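Local coordinates for ditrans,polycis-undecaprenyl-diphosphate synthase ((2E,6E)-farnesyl-diphosphate specific) (Acinetobacter baumannii, PDB 6ACS), which catalyses the sequential condensation of isopentenyl diphosphate with farnesyl diphosphate to make undecaprenyl diphosphate, the likely precursor of the lipid carrier for bacterial cell-wall synthesis, at the interface of chains A and B. Coordinates in Å, arbitrary orientation; residue numbers count along the deposited sequence, not the author numbering. Chains: chain A/B, Ditrans,polycis-undecaprenyl-diphosphate synthase ((2E,6E)-farnesyl-diphosphate specific).

Both contacts belong to the two-fold symmetric interface of the homodimer; their C-alpha centres lie about 23 Å apart, and they share no residues. Contact 1 is an apolar helix-to-helix junction built on helix 139-155 and the short helix 166-170. Contact 2 joins the start of strand 205-208 and the loop before it to the loop 190-195 of the partner, and is largely polar. Both centres lie about 25 Å from A:Asn66, a predicted active-site residue. Contact 1 appears mainly to hold the subunits together, whereas contact 2 brings a predicted magnesium-binding glutamate beside predicted substrate-binding residues of the other chain.

Contact 1: the interface of chains A and B. Residues chain A 143-144, 147-148, 151, 164, 169; chain B 143-144, 147, 151, 164, 169.
The ring of A:Phe169 turns one face toward chain B. On that side CG2 of B:Ile143 lies over the rim, 3.7 Å from ring atom CE2, while the methyl CB of B:Ala147 sits off the edge, 3.5 Å from CE1. At the edge, in the ring plane, is CB of A:Ala147 from the ring's own chain. A:Phe169 reaches this position with CG anti to the backbone N (chi1 -171°). B:Phe169 packs in the same way against A:Ala147 and A:Ile143, so each ring bridges two positions one turn apart on helix 139-155 of the other subunit.

At one end of the patch, on the two-fold axis, the side chains of A:Ile143 and B:Ile143 cross at about a right angle. Their CG2 branches, each anti to its backbone N, press together at 3.5 Å between A:Ile143 CG2 and B:Ile143 CG2, tighter than usual van der Waals contact. The CD1 ends also meet, at 3.7 Å between A:Ile143 CD1 and B:Ile143 CD1. In the middle of the patch the small alanine methyls let the backbones come near, with A:Ala147 CB 4.1 Å from B:Ala147 CB.

B:Ile164 flanks these pairs from a loop and lies along the partner helix. Its CG2 rests near the carbonyl O of A:Ala144, its CB packs against CB of A:Lys148, and CD1 runs on to A:Ala151. The A:Lys148 chain leaves the helix with CG anti to the backbone N and bends at chi3 (82°), passing its CD methylene by the carbonyl O of B:Ile164.

No N or O of one chain reaches an N or O of the other directly. Polar linkage comes through a water, 2.8 Å from A:Ala147 O and reaching B:Ala147 O equally. Beyond it, the tip of B:Ile164 is tightly packed, with B:Ile164 CD1 3.4 Å from A:Ala151 CB.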
ATOM      1  N   ILE A 143      10.669  -2.297  -0.867  1.00 17.26           N
ATOM      2  CA  ILE A 143      10.898  -1.993   0.543  1.00 20.85           C
ATOM      3  C   ILE A 143      11.989  -2.892   1.123  1.00 19.53           C
ATOM      4  O   ILE A 143      12.887  -2.429   1.842  1.00 18.10           O
ATOM      5  CB  ILE A 143       9.566  -2.122   1.308  1.00 20.33           C
ATOM      6  CG1 ILE A 143       8.663  -0.924   0.977  1.00 21.03           C
ATOM      7  CG2 ILE A 143       9.795  -2.271   2.826  1.00 19.26           C
ATOM      8  CD1 ILE A 143       7.162  -1.163   1.284  1.00 21.55           C
ATOM      9  N   ALA A 144      11.950  -4.191   0.820  1.00 17.36           N
ATOM     10  CA  ALA A 144      12.994  -5.068   1.370  1.00 18.73           C
ATOM     11  C   ALA A 144      14.356  -4.773   0.749  1.00 20.50           C
ATOM     12  O   ALA A 144      15.386  -4.901   1.424  1.00 21.70           O
ATOM     13  CB  ALA A 144      12.626  -6.536   1.168  1.00 17.48           C
ATOM     14  N   ALA A 147      15.666  -1.917   2.673  1.00 21.09           N
ATOM     15  CA  ALA A 147      16.171  -2.394   3.957  1.00 21.30           C
ATOM     16  C   ALA A 147      17.528  -3.082   3.800  1.00 24.77           C
ATOM     17  O   ALA A 147      18.412  -2.941   4.653  1.00 23.68           O
ATOM     18  CB  ALA A 147      15.158  -3.352   4.600  1.00 20.02           C
ATOM     19  N   LYS A 148      17.707  -3.838   2.717  1.00 22.46           N
ATOM     20  CA  LYS A 148      18.999  -4.477   2.479  1.00 24.54           C
ATOM     21  C   LYS A 148      20.097  -3.433   2.287  1.00 24.94           C
ATOM     22  O   LYS A 148      21.188  -3.553   2.856  1.00 24.96           O
ATOM     23  CB  LYS A 148      18.907  -5.403   1.262  1.00 24.58           C
ATOM     24  CG  LYS A 148      20.243  -6.029   0.873  1.00 25.39           C
ATOM     25  CD  LYS A 148      20.141  -6.857  -0.406  1.00 29.93           C
ATOM     26  CE  LYS A 148      20.222  -5.951  -1.641  1.00 38.80           C
ATOM     27  NZ  LYS A 148      20.628  -6.675  -2.895  1.00 46.74           N
ATOM     28  N   ALA A 151      20.994  -1.873   5.568  1.00 21.12           N
ATOM     29  CA  ALA A 151      21.806  -2.763   6.387  1.00 21.48           C
ATOM     30  C   ALA A 151      23.224  -2.882   5.850  1.00 25.04           C
ATOM     31  O   ALA A 151      24.172  -3.000   6.633  1.00 27.36           O
ATOM     32  CB  ALA A 151      21.165  -4.141   6.491  1.00 24.34           C
ATOM     33  N   ILE A 164      18.122   4.553  12.505  1.00 29.39           N
ATOM     34  CA  ILE A 164      17.285   4.326  11.330  1.00 26.92           C
ATOM     35  C   ILE A 164      15.863   4.754  11.649  1.00 27.92           C
ATOM     36  O   ILE A 164      15.282   4.329  12.657  1.00 30.16           O
ATOM     37  CB  ILE A 164      17.345   2.855  10.892  1.00 24.85           C
ATOM     38  CG1 ILE A 164      18.744   2.542  10.362  1.00 26.23           C
ATOM     39  CG2 ILE A 164      16.231   2.525   9.873  1.00 23.55           C
ATOM     40  CD1 ILE A 164      19.038   1.035  10.279  1.00 23.38           C
ATOM     41  N   PHE A 169      15.205   5.914   5.930  1.00 25.08           N
ATOM     42  CA  PHE A 169      14.793   4.804   5.079  1.00 22.72           C
ATOM     43  C   PHE A 169      14.294   5.298   3.723  1.00 24.18           C
ATOM     44  O   PHE A 169      14.548   4.665   2.690  1.00 25.26           O
ATOM     45  CB  PHE A 169      13.705   3.996   5.794  1.00 22.47           C
ATOM     46  CG  PHE A 169      13.363   2.721   5.098  1.00 22.25           C
ATOM     47  CD1 PHE A 169      14.147   1.601   5.288  1.00 22.91           C
ATOM     48  CD2 PHE A 169      12.296   2.651   4.222  1.00 20.93           C
ATOM     49  CE1 PHE A 169      13.854   0.406   4.628  1.00 22.55           C
ATOM     50  CE2 PHE A 169      11.999   1.472   3.560  1.00 22.55           C
ATOM     51  CZ  PHE A 169      12.782   0.350   3.770  1.00 20.93           C
TER
ATOM     52  N   ILE B 143       7.392   0.033   8.719  1.00 18.83           N
ATOM     53  CA  ILE B 143       8.384  -0.480   7.787  1.00 20.99           C
ATOM     54  C   ILE B 143       9.795  -0.075   8.206  1.00 20.64           C
ATOM     55  O   ILE B 143      10.721  -0.899   8.197  1.00 20.62           O
ATOM     56  CB  ILE B 143       8.026   0.007   6.374  1.00 19.94           C
ATOM     57  CG1 ILE B 143       6.829  -0.802   5.846  1.00 22.56           C
ATOM     58  CG2 ILE B 143       9.228  -0.072   5.424  1.00 18.91           C
ATOM     59  CD1 ILE B 143       6.082  -0.125   4.700  1.00 21.82           C
ATOM     60  N   ALA B 144       9.992   1.195   8.581  1.00 20.18           N
ATOM     61  CA  ALA B 144      11.335   1.623   8.973  1.00 19.47           C
ATOM     62  C   ALA B 144      11.752   0.992  10.300  1.00 21.96           C
ATOM     63  O   ALA B 144      12.936   0.729  10.515  1.00 23.58           O
ATOM     64  CB  ALA B 144      11.423   3.162   9.028  1.00 21.96           C
ATOM     65  N   ALA B 147      13.016  -2.311   9.398  1.00 22.24           N
ATOM     66  CA  ALA B 147      14.356  -2.156   8.821  1.00 21.73           C
ATOM     67  C   ALA B 147      15.404  -1.918   9.900  1.00 24.60           C
ATOM     68  O   ALA B 147      16.534  -2.430   9.816  1.00 23.41           O
ATOM     69  CB  ALA B 147      14.356  -1.008   7.806  1.00 20.65           C
ATOM     70  N   ALA B 151      18.591  -4.286  10.659  1.00 22.52           N
ATOM     71  CA  ALA B 151      19.934  -3.704  10.652  1.00 24.69           C
ATOM     72  C   ALA B 151      20.624  -3.847  12.005  1.00 25.75           C
ATOM     73  O   ALA B 151      21.847  -4.006  12.064  1.00 28.46           O
ATOM     74  CB  ALA B 151      19.855  -2.237  10.263  1.00 25.25           C
ATOM     75  N   ILE B 164      19.010 -10.249   3.188  1.00 23.85           N
ATOM     76  CA  ILE B 164      17.755  -9.532   3.399  1.00 22.48           C
ATOM     77  C   ILE B 164      16.943  -9.550   2.105  1.00 26.36           C
ATOM     78  O   ILE B 164      17.399  -9.096   1.050  1.00 27.73           O
ATOM     79  CB  ILE B 164      18.019  -8.107   3.883  1.00 23.60           C
ATOM     80  CG1 ILE B 164      18.661  -8.157   5.276  1.00 23.15           C
ATOM     81  CG2 ILE B 164      16.714  -7.291   3.902  1.00 23.53           C
ATOM     82  CD1 ILE B 164      19.321  -6.836   5.650  1.00 27.20           C
ATOM     83  N   PHE B 169      12.440 -10.029   5.678  1.00 17.55           N
ATOM     84  CA  PHE B 169      11.983  -8.736   6.176  1.00 17.49           C
ATOM     85  C   PHE B 169      10.576  -8.819   6.742  1.00 19.51           C
ATOM     86  O   PHE B 169      10.274  -8.188   7.760  1.00 19.71           O
ATOM     87  CB  PHE B 169      12.039  -7.707   5.042  1.00 20.06           C
ATOM     88  CG  PHE B 169      11.700  -6.308   5.478  1.00 18.57           C
ATOM     89  CD1 PHE B 169      12.644  -5.517   6.115  1.00 21.82           C
ATOM     90  CD2 PHE B 169      10.434  -5.789   5.245  1.00 18.09           C
ATOM     91  CE1 PHE B 169      12.322  -4.218   6.510  1.00 21.25           C
ATOM     92  CE2 PHE B 169      10.107  -4.513   5.631  1.00 21.49           C
ATOM     93  CZ  PHE B 169      11.057  -3.716   6.259  1.00 20.54           C
TER
HETATM   94  O   HOH W   1      17.748  -2.969   7.340  1.00 43.90           O

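Contact 2: the interface of chains A and B. Residues chain A 201-206, 238; chain B 190-195, 208.
Charged groups crowd the tight part of this contact, around the guanidinium of B:Arg192. The chain is extended from CG to NE and slides past A:Glu205, whose carboxylate OE2 sits over the centre of one guanidinium face, 2.9 Å from CZ. The salt bridge to A:Glu205 is therefore made across the face, while B:Arg192 NH1 gives its N-H to B:Asp190 OD2 on that oxygen's syn lone pair, positioning the guanidinium from within its own chain. The A:Glu205 and B:Asp190 side chains cross at about a right angle, their carboxylate planes 41° apart, with A:Glu205 OE2 2.5 Å from B:Asp190 OD1. So close an approach would be repulsive unless a proton is shared, which the structure alone does not show; the guanidinium may offset part of the negative charge. A:Glu205 is a predicted magnesium ligand, so this cluster may affect metal binding.

Backbone bonds stitch the strand and loops together beside it. A:Leu206 N donates to B:Phe191 O at 2.8 Å, nearly along the C=O axis (164°), and B:Asn195 N donates to A:Ala202 O at 2.9 Å from above the carbonyl plane. B:Arg192 NE bonds likewise to A:Tyr203 O. The A:Tyr203 ring packs closely across B:Asn195, ring and amide planes 47° apart, its CZ 3.4 Å from B:Asn195 CB.

The opposite side of the guanidinium is looser. Its second face meets CG2 of the poorly ordered A:Thr238, tip to tip, and a water at its edge links NH2 to A:Tyr203 O. Another water joins the B:Ile193 N-H to A:Ala201 O and, at 2.7 Å, to A:Ala204 O.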
ATOM      1  N   ALA A 201       3.124   5.681  -2.509  1.00 22.73           N
ATOM      2  CA  ALA A 201       1.741   6.122  -2.653  1.00 24.57           C
ATOM      3  C   ALA A 201       1.011   6.143  -1.312  1.00 23.66           C
ATOM      4  O   ALA A 201      -0.225   6.135  -1.267  1.00 23.32           O
ATOM      5  CB  ALA A 201       1.031   5.236  -3.677  1.00 25.92           C
ATOM      6  N   ALA A 202       1.764   6.234  -0.212  1.00 21.94           N
ATOM      7  CA  ALA A 202       1.174   6.192   1.118  1.00 22.72           C
ATOM      8  C   ALA A 202       0.143   7.300   1.318  1.00 24.75           C
ATOM      9  O   ALA A 202      -0.792   7.135   2.104  1.00 23.89           O
ATOM     10  CB  ALA A 202       2.272   6.283   2.181  1.00 24.99           C
ATOM     11  N   TYR A 203       0.314   8.441   0.651  1.00 20.09           N
ATOM     12  CA  TYR A 203      -0.642   9.540   0.730  1.00 23.18           C
ATOM     13  C   TYR A 203      -1.266   9.890  -0.615  1.00 23.18           C
ATOM     14  O   TYR A 203      -1.885  10.956  -0.732  1.00 22.93           O
ATOM     15  CB  TYR A 203       0.026  10.786   1.319  1.00 24.62           C
ATOM     16  CG  TYR A 203       0.408  10.636   2.778  1.00 25.96           C
ATOM     17  CD1 TYR A 203      -0.555  10.751   3.773  1.00 29.51           C
ATOM     18  CD2 TYR A 203       1.717  10.356   3.156  1.00 30.97           C
ATOM     19  CE1 TYR A 203      -0.231  10.614   5.104  1.00 33.17           C
ATOM     20  CE2 TYR A 203       2.049  10.212   4.507  1.00 31.54           C
ATOM     21  CZ  TYR A 203       1.066  10.357   5.462  1.00 34.57           C
ATOM     22  OH  TYR A 203       1.363  10.224   6.800  1.00 42.68           O
ATOM     23  N   ALA A 204      -1.126   9.037  -1.626  1.00 22.38           N
ATOM     24  CA  ALA A 204      -1.716   9.317  -2.935  1.00 20.99           C
ATOM     25  C   ALA A 204      -3.239   9.262  -2.892  1.00 21.57           C
ATOM     26  O   ALA A 204      -3.834   8.374  -2.264  1.00 18.90           O
ATOM     27  CB  ALA A 204      -1.231   8.300  -3.984  1.00 20.47           C
ATOM     28  N   GLU A 205      -3.869  10.196  -3.598  1.00 20.23           N
ATOM     29  CA  GLU A 205      -5.278  10.028  -3.956  1.00 20.12           C
ATOM     30  C   GLU A 205      -5.425   8.876  -4.936  1.00 23.22           C
ATOM     31  O   GLU A 205      -4.631   8.732  -5.867  1.00 21.61           O
ATOM     32  CB  GLU A 205      -5.841  11.299  -4.580  1.00 20.52           C
ATOM     33  CG  GLU A 205      -6.014  12.430  -3.601  1.00 25.72           C
ATOM     34  CD  GLU A 205      -7.178  12.215  -2.639  1.00 27.09           C
ATOM     35  OE1 GLU A 205      -8.034  11.338  -2.899  1.00 27.21           O
ATOM     36  OE2 GLU A 205      -7.207  12.915  -1.605  1.00 28.97           O
ATOM     37  N   LEU A 206      -6.441   8.047  -4.722  1.00 21.80           N
ATOM     38  CA  LEU A 206      -6.630   6.825  -5.492  1.00 22.41           C
ATOM     39  C   LEU A 206      -7.864   6.983  -6.368  1.00 26.67           C
ATOM     40  O   LEU A 206      -8.955   7.255  -5.860  1.00 27.35           O
ATOM     41  CB  LEU A 206      -6.773   5.626  -4.547  1.00 20.23           C
ATOM     42  CG  LEU A 206      -5.624   5.466  -3.525  1.00 20.73           C
ATOM     43  CD1 LEU A 206      -5.870   4.283  -2.609  1.00 27.85           C
ATOM     44  CD2 LEU A 206      -4.255   5.297  -4.203  1.00 20.87           C
ATOM     45  N   THR A 238      -1.743  16.508   2.110  1.00 96.10           N
ATOM     46  CA  THR A 238      -1.330  15.684   3.236  1.00 95.42           C
ATOM     47  C   THR A 238      -0.021  16.168   3.856  1.00 98.18           C
ATOM     48  O   THR A 238       0.546  17.202   3.483  1.00 98.20           O
ATOM     49  CB  THR A 238      -1.223  14.223   2.808  1.00 90.13           C
ATOM     50  OG1 THR A 238      -0.256  14.102   1.757  1.00 87.07           O
ATOM     51  CG2 THR A 238      -2.564  13.714   2.336  1.00 88.53           C
TER
ATOM     52  N   ASP B 190     -12.401  10.707   1.931  1.00 24.22           N
ATOM     53  CA  ASP B 190     -11.170  10.819   1.161  1.00 24.52           C
ATOM     54  C   ASP B 190     -10.755   9.463   0.588  1.00 24.02           C
ATOM     55  O   ASP B 190     -11.061   8.404   1.139  1.00 24.93           O
ATOM     56  CB  ASP B 190     -10.045  11.406   2.015  1.00 25.78           C
ATOM     57  CG  ASP B 190      -8.927  12.018   1.175  1.00 29.02           C
ATOM     58  OD1 ASP B 190      -9.088  12.154  -0.063  1.00 26.54           O
ATOM     59  OD2 ASP B 190      -7.886  12.360   1.764  1.00 29.98           O
ATOM     60  N   PHE B 191     -10.062   9.509  -0.545  1.00 25.24           N
ATOM     61  CA  PHE B 191      -9.663   8.284  -1.227  1.00 25.26           C
ATOM     62  C   PHE B 191      -8.173   8.057  -1.068  1.00 23.52           C
ATOM     63  O   PHE B 191      -7.436   8.011  -2.059  1.00 22.70           O
ATOM     64  CB  PHE B 191     -10.039   8.332  -2.701  1.00 27.41           C
ATOM     65  CG  PHE B 191     -11.525   8.233  -2.949  1.00 32.04           C
ATOM     66  CD1 PHE B 191     -12.346   9.322  -2.751  1.00 40.34           C
ATOM     67  CD2 PHE B 191     -12.088   7.053  -3.390  1.00 33.11           C
ATOM     68  CE1 PHE B 191     -13.712   9.237  -2.990  1.00 42.05           C
ATOM     69  CE2 PHE B 191     -13.449   6.958  -3.620  1.00 36.69           C
ATOM     70  CZ  PHE B 191     -14.258   8.052  -3.419  1.00 38.40           C
ATOM     71  N   ARG B 192      -7.712   7.972   0.177  1.00 24.45           N
ATOM     72  CA  ARG B 192      -6.306   7.741   0.474  1.00 23.97           C
ATOM     73  C   ARG B 192      -6.190   6.647   1.520  1.00 23.71           C
ATOM     74  O   ARG B 192      -7.082   6.484   2.354  1.00 24.84           O
ATOM     75  CB  ARG B 192      -5.620   8.987   1.029  1.00 25.17           C
ATOM     76  CG  ARG B 192      -5.587  10.215   0.102  1.00 23.81           C
ATOM     77  CD  ARG B 192      -4.877  11.349   0.832  1.00 28.10           C
ATOM     78  NE  ARG B 192      -4.411  12.398  -0.078  1.00 33.86           N
ATOM     79  CZ  ARG B 192      -4.823  13.667  -0.052  1.00 37.27           C
ATOM     80  NH1 ARG B 192      -5.729  14.062   0.832  1.00 31.36           N
ATOM     81  NH2 ARG B 192      -4.319  14.546  -0.922  1.00 33.12           N
ATOM     82  N   ILE B 193      -5.079   5.910   1.486  1.00 23.70           N
ATOM     83  CA  ILE B 193      -4.815   5.031   2.620  0.59 26.07           C
ATOM     84  C   ILE B 193      -4.080   5.747   3.737  1.00 25.62           C
ATOM     85  O   ILE B 193      -4.026   5.215   4.858  1.00 25.82           O
ATOM     86  CB  ILE B 193      -4.062   3.751   2.214  0.59 29.98           C
ATOM     87  CG1 ILE B 193      -2.837   4.054   1.353  0.59 31.16           C
ATOM     88  CG2 ILE B 193      -5.021   2.804   1.530  0.59 32.33           C
ATOM     89  CD1 ILE B 193      -2.192   2.793   0.790  0.59 35.44           C
ATOM     90  N   SER B 194      -3.560   6.951   3.480  1.00 22.20           N
ATOM     91  CA  SER B 194      -3.013   7.857   4.492  1.00 26.97           C
ATOM     92  C   SER B 194      -2.073   7.142   5.465  1.00 28.52           C
ATOM     93  O   SER B 194      -2.186   7.276   6.684  1.00 27.94           O
ATOM     94  CB  SER B 194      -4.134   8.556   5.256  1.00 28.24           C
ATOM     95  OG  SER B 194      -4.913   9.356   4.381  1.00 32.70           O
ATOM     96  N   ASN B 195      -1.121   6.399   4.911  1.00 24.30           N
ATOM     97  CA  ASN B 195      -0.010   5.889   5.715  1.00 22.76           C
ATOM     98  C   ASN B 195      -0.502   4.951   6.820  1.00 25.31           C
ATOM     99  O   ASN B 195       0.013   4.945   7.942  1.00 26.29           O
ATOM    100  CB  ASN B 195       0.795   7.043   6.312  1.00 24.23           C
ATOM    101  CG  ASN B 195       2.102   6.580   6.922  1.00 26.29           C
ATOM    102  OD1 ASN B 195       2.713   5.623   6.447  1.00 25.64           O
ATOM    103  ND2 ASN B 195       2.513   7.231   7.998  1.00 27.90           N
ATOM    104  N   PHE B 208     -14.126   2.693  -0.045  1.00 23.83           N
ATOM    105  CA  PHE B 208     -14.227   4.077   0.397  1.00 23.58           C
ATOM    106  C   PHE B 208     -15.693   4.468   0.541  1.00 27.68           C
ATOM    107  O   PHE B 208     -16.517   4.115  -0.307  1.00 26.17           O
ATOM    108  CB  PHE B 208     -13.527   4.993  -0.604  1.00 25.13           C
ATOM    109  CG  PHE B 208     -12.049   4.714  -0.731  1.00 24.39           C
ATOM    110  CD1 PHE B 208     -11.172   5.175   0.222  1.00 25.63           C
ATOM    111  CD2 PHE B 208     -11.560   3.937  -1.773  1.00 31.58           C
ATOM    112  CE1 PHE B 208      -9.795   4.906   0.128  1.00 30.48           C
ATOM    113  CE2 PHE B 208     -10.190   3.661  -1.871  1.00 30.37           C
ATOM    114  CZ  PHE B 208      -9.319   4.146  -0.928  1.00 29.31           C
TER
HETATM  115  O   HOH W   2      -3.100   6.653  -0.330  1.00 26.84           O
HETATM  116  O   HOH W   3      -2.387  13.355  -2.676  1.00 32.64           O